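Local coordinates for protein bifunctional enzyme cysn/cysc (Mycobacterium tuberculosis, PDB 4BZP) that transfers a phosphate from ATP to the 3'-hydroxyl of adenylyl sulfate (APS), the kinase step of sulfate activation, at residues Lys6-Thr11 with Asp105-Phe110. Sequence-based numbering, arbitrary orientation. Where two conformers were deposited one is given.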
loop_
_atom_site.group_PDB
_atom_site.type_symbol
_atom_site.label_atom_id
_atom_site.label_comp_id
_atom_site.label_asym_id
_atom_site.label_seq_id
_atom_site.Cartn_x
_atom_site.Cartn_y
_atom_site.Cartn_z
ATOM N N LYS A 6 11.828 4.601 -6.757
ATOM C CA LYS A 6 11.303 5.177 -7.982
ATOM C C LYS A 6 10.272 4.223 -8.492
ATOM O O LYS A 6 10.257 3.038 -8.106
ATOM C CB LYS A 6 12.404 5.244 -9.040
ATOM C CG LYS A 6 13.696 5.915 -8.625
ATOM C CD LYS A 6 14.732 5.968 -9.691
ATOM C CE LYS A 6 16.016 6.603 -9.112
ATOM N NZ LYS A 6 17.102 6.406 -10.109
ATOM N N THR A 7 9.448 4.704 -9.429
ATOM C CA THR A 7 8.430 3.865 -10.072
ATOM C C THR A 7 8.541 3.799 -11.574
ATOM O O THR A 7 8.661 4.828 -12.239
ATOM C CB THR A 7 7.001 4.336 -9.709
ATOM O OG1 THR A 7 6.840 4.188 -8.279
ATOM C CG2 THR A 7 5.893 3.557 -10.437
ATOM N N VAL A 8 8.511 2.573 -12.110
ATOM C CA VAL A 8 8.363 2.334 -13.518
ATOM C C VAL A 8 6.928 1.912 -13.787
ATOM O O VAL A 8 6.492 0.873 -13.289
ATOM C CB VAL A 8 9.331 1.235 -13.991
ATOM C CG1 VAL A 8 9.158 1.002 -15.485
ATOM C CG2 VAL A 8 10.755 1.606 -13.656
ATOM N N TRP A 9 6.197 2.701 -14.552
ATOM C CA TRP A 9 4.770 2.516 -14.835
ATOM C C TRP A 9 4.664 2.060 -16.260
ATOM O O TRP A 9 4.865 2.863 -17.226
ATOM C CB TRP A 9 4.032 3.826 -14.618
ATOM C CG TRP A 9 2.551 3.755 -14.575
ATOM C CD1 TRP A 9 1.713 3.841 -15.608
ATOM C CD2 TRP A 9 1.735 3.594 -13.385
ATOM N NE1 TRP A 9 0.414 3.714 -15.161
ATOM C CE2 TRP A 9 0.408 3.597 -13.798
ATOM C CE3 TRP A 9 2.004 3.463 -12.025
ATOM C CZ2 TRP A 9 -0.661 3.469 -12.876
ATOM C CZ3 TRP A 9 0.926 3.324 -11.156
ATOM C CH2 TRP A 9 -0.330 3.317 -11.603
ATOM N N PHE A 10 4.368 0.789 -16.468
ATOM C CA PHE A 10 4.168 0.311 -17.792
ATOM C C PHE A 10 2.821 0.729 -18.341
ATOM O O PHE A 10 1.840 1.168 -17.662
ATOM C CB PHE A 10 4.283 -1.195 -17.857
ATOM C CG PHE A 10 5.653 -1.702 -17.602
ATOM C CD1 PHE A 10 6.084 -1.921 -16.311
ATOM C CD2 PHE A 10 6.529 -1.934 -18.648
ATOM C CE1 PHE A 10 7.365 -2.345 -16.068
ATOM C CE2 PHE A 10 7.812 -2.355 -18.408
ATOM C CZ PHE A 10 8.215 -2.619 -17.112
ATOM N N THR A 11 2.745 0.573 -19.629
ATOM C CA THR A 11 1.439 0.723 -20.310
ATOM C C THR A 11 1.553 0.011 -21.646
ATOM O O THR A 11 2.612 -0.023 -22.255
ATOM C CB THR A 11 1.033 2.206 -20.440
ATOM O OG1 THR A 11 -0.240 2.272 -21.110
ATOM C CG2 THR A 11 2.068 3.029 -21.196
ATOM N N ASP A 105 10.514 9.836 -8.385
ATOM C CA ASP A 105 10.756 9.660 -9.820
ATOM C C ASP A 105 9.779 8.641 -10.413
ATOM O O ASP A 105 9.490 7.602 -9.820
ATOM C CB ASP A 105 12.161 9.136 -10.065
ATOM C CG ASP A 105 13.246 10.180 -9.898
ATOM O OD1 ASP A 105 12.991 11.371 -9.655
ATOM O OD2 ASP A 105 14.396 9.738 -10.060
ATOM N N PHE A 106 9.284 8.943 -11.609
ATOM C CA PHE A 106 8.281 8.164 -12.293
ATOM C C PHE A 106 8.654 8.071 -13.748
ATOM O O PHE A 106 8.975 9.096 -14.385
ATOM C CB PHE A 106 6.921 8.872 -12.139
ATOM C CG PHE A 106 5.737 8.225 -12.843
ATOM C CD1 PHE A 106 5.446 8.504 -14.177
ATOM C CD2 PHE A 106 4.901 7.379 -12.149
ATOM C CE1 PHE A 106 4.383 7.906 -14.799
ATOM C CE2 PHE A 106 3.781 6.830 -12.766
ATOM C CZ PHE A 106 3.513 7.103 -14.080
ATOM N N PHE A 107 8.590 6.864 -14.290
ATOM C CA PHE A 107 8.891 6.620 -15.696
ATOM C C PHE A 107 7.727 5.910 -16.342
ATOM O O PHE A 107 7.307 4.865 -15.880
ATOM C CB PHE A 107 10.154 5.792 -15.826
ATOM C CG PHE A 107 11.338 6.366 -15.138
ATOM C CD1 PHE A 107 12.147 7.249 -15.785
ATOM C CD2 PHE A 107 11.620 6.010 -13.821
ATOM C CE1 PHE A 107 13.264 7.781 -15.139
ATOM C CE2 PHE A 107 12.716 6.551 -13.170
ATOM C CZ PHE A 107 13.526 7.429 -13.837
ATOM N N GLU A 108 7.236 6.456 -17.443
ATOM C CA GLU A 108 6.174 5.875 -18.272
ATOM C C GLU A 108 6.872 5.039 -19.340
ATOM O O GLU A 108 7.570 5.603 -20.214
ATOM C CB GLU A 108 5.222 6.937 -18.910
ATOM C CG GLU A 108 4.080 6.289 -19.739
ATOM C CD GLU A 108 3.303 7.203 -20.670
ATOM O OE1 GLU A 108 3.966 7.848 -21.451
ATOM O OE2 GLU A 108 2.052 7.276 -20.648
ATOM N N VAL A 109 6.686 3.744 -19.310
ATOM C CA VAL A 109 7.319 2.815 -20.238
ATOM C C VAL A 109 6.250 2.179 -21.083
ATOM O O VAL A 109 5.334 1.497 -20.588
ATOM C CB VAL A 109 8.139 1.775 -19.519
ATOM C CG1 VAL A 109 8.686 0.778 -20.528
ATOM C CG2 VAL A 109 9.262 2.438 -18.724
ATOM N N PHE A 110 6.262 2.436 -22.397
ATOM C CA PHE A 110 5.278 1.933 -23.335
ATOM C C PHE A 110 5.743 0.663 -24.024
ATOM O O PHE A 110 6.744 0.699 -24.754
ATOM C CB PHE A 110 5.014 3.030 -24.352
ATOM C CG PHE A 110 4.019 2.698 -25.443
ATOM C CD1 PHE A 110 3.018 1.772 -25.298
ATOM C CD2 PHE A 110 4.087 3.412 -26.649
ATOM C CE1 PHE A 110 2.158 1.511 -26.337
ATOM C CE2 PHE A 110 3.169 3.187 -27.681
ATOM C CZ PHE A 110 2.212 2.226 -27.508
HETATM O O HOH W 1 16.266 8.272 -11.938
#
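Trp9 and Phe106 meet obliquely on one face of a parallel β-sheet, and their contact is the tight part of the pairing between strands 6-11 and 106-111. Phe106 touches with its far end: CZ comes to 3.4 Å from Trp9 CB, and CE2 lies nearly as close. CG of Phe106 stands anti to its backbone N (chi1 178°), an orientation that starts the ring toward the later residues of the strand and thus toward Trp9. The two ring planes are inclined by only 33°, neither stacked nor edge-to-face. Beyond them Ala95 and Arg96 of helix 89-101 pack on this face, where Thr7 OG1 also bonds to His99.

On the other face, Val8 CG1 and Val109 CG2 touch at 3.5 Å, while Val109 CG1 lies against CD2 and CE2 of Phe10 in one of the two modelled conformers of that ring. Leu172 of helix 161-173 packs on Val8 here, so both faces of the strand pair are sandwiched by helices.

Five backbone hydrogen bonds join the strands, alternate residues of strand 6-11 bonding to the residues that flank their partners, as in parallel pairing: Trp9 N gives its hydrogen to Phe107 O at 2.8 Å, and Trp9 O takes the N-H of Val109.

At the beginning of the pair the packing gives way to water. Lys6 and Asp105 run side by side, yet Lys6 NZ stays 4.3 Å from Asp105 OD2, beyond a salt bridge. A water joins them instead, accepting from NZ at 2.7 Å and donating to OD2.

Strand 6-11 is central in the five-stranded parallel sheet of this P-loop kinase fold, with 106-111 beside it, and leads directly into the ADP-binding loop. The chemistry implies a division of labour: apolar contacts and main-chain bonds secure the interior, whereas the water-bridged opposite charges at the solvent end probably attract more mildly than a direct salt bridge would.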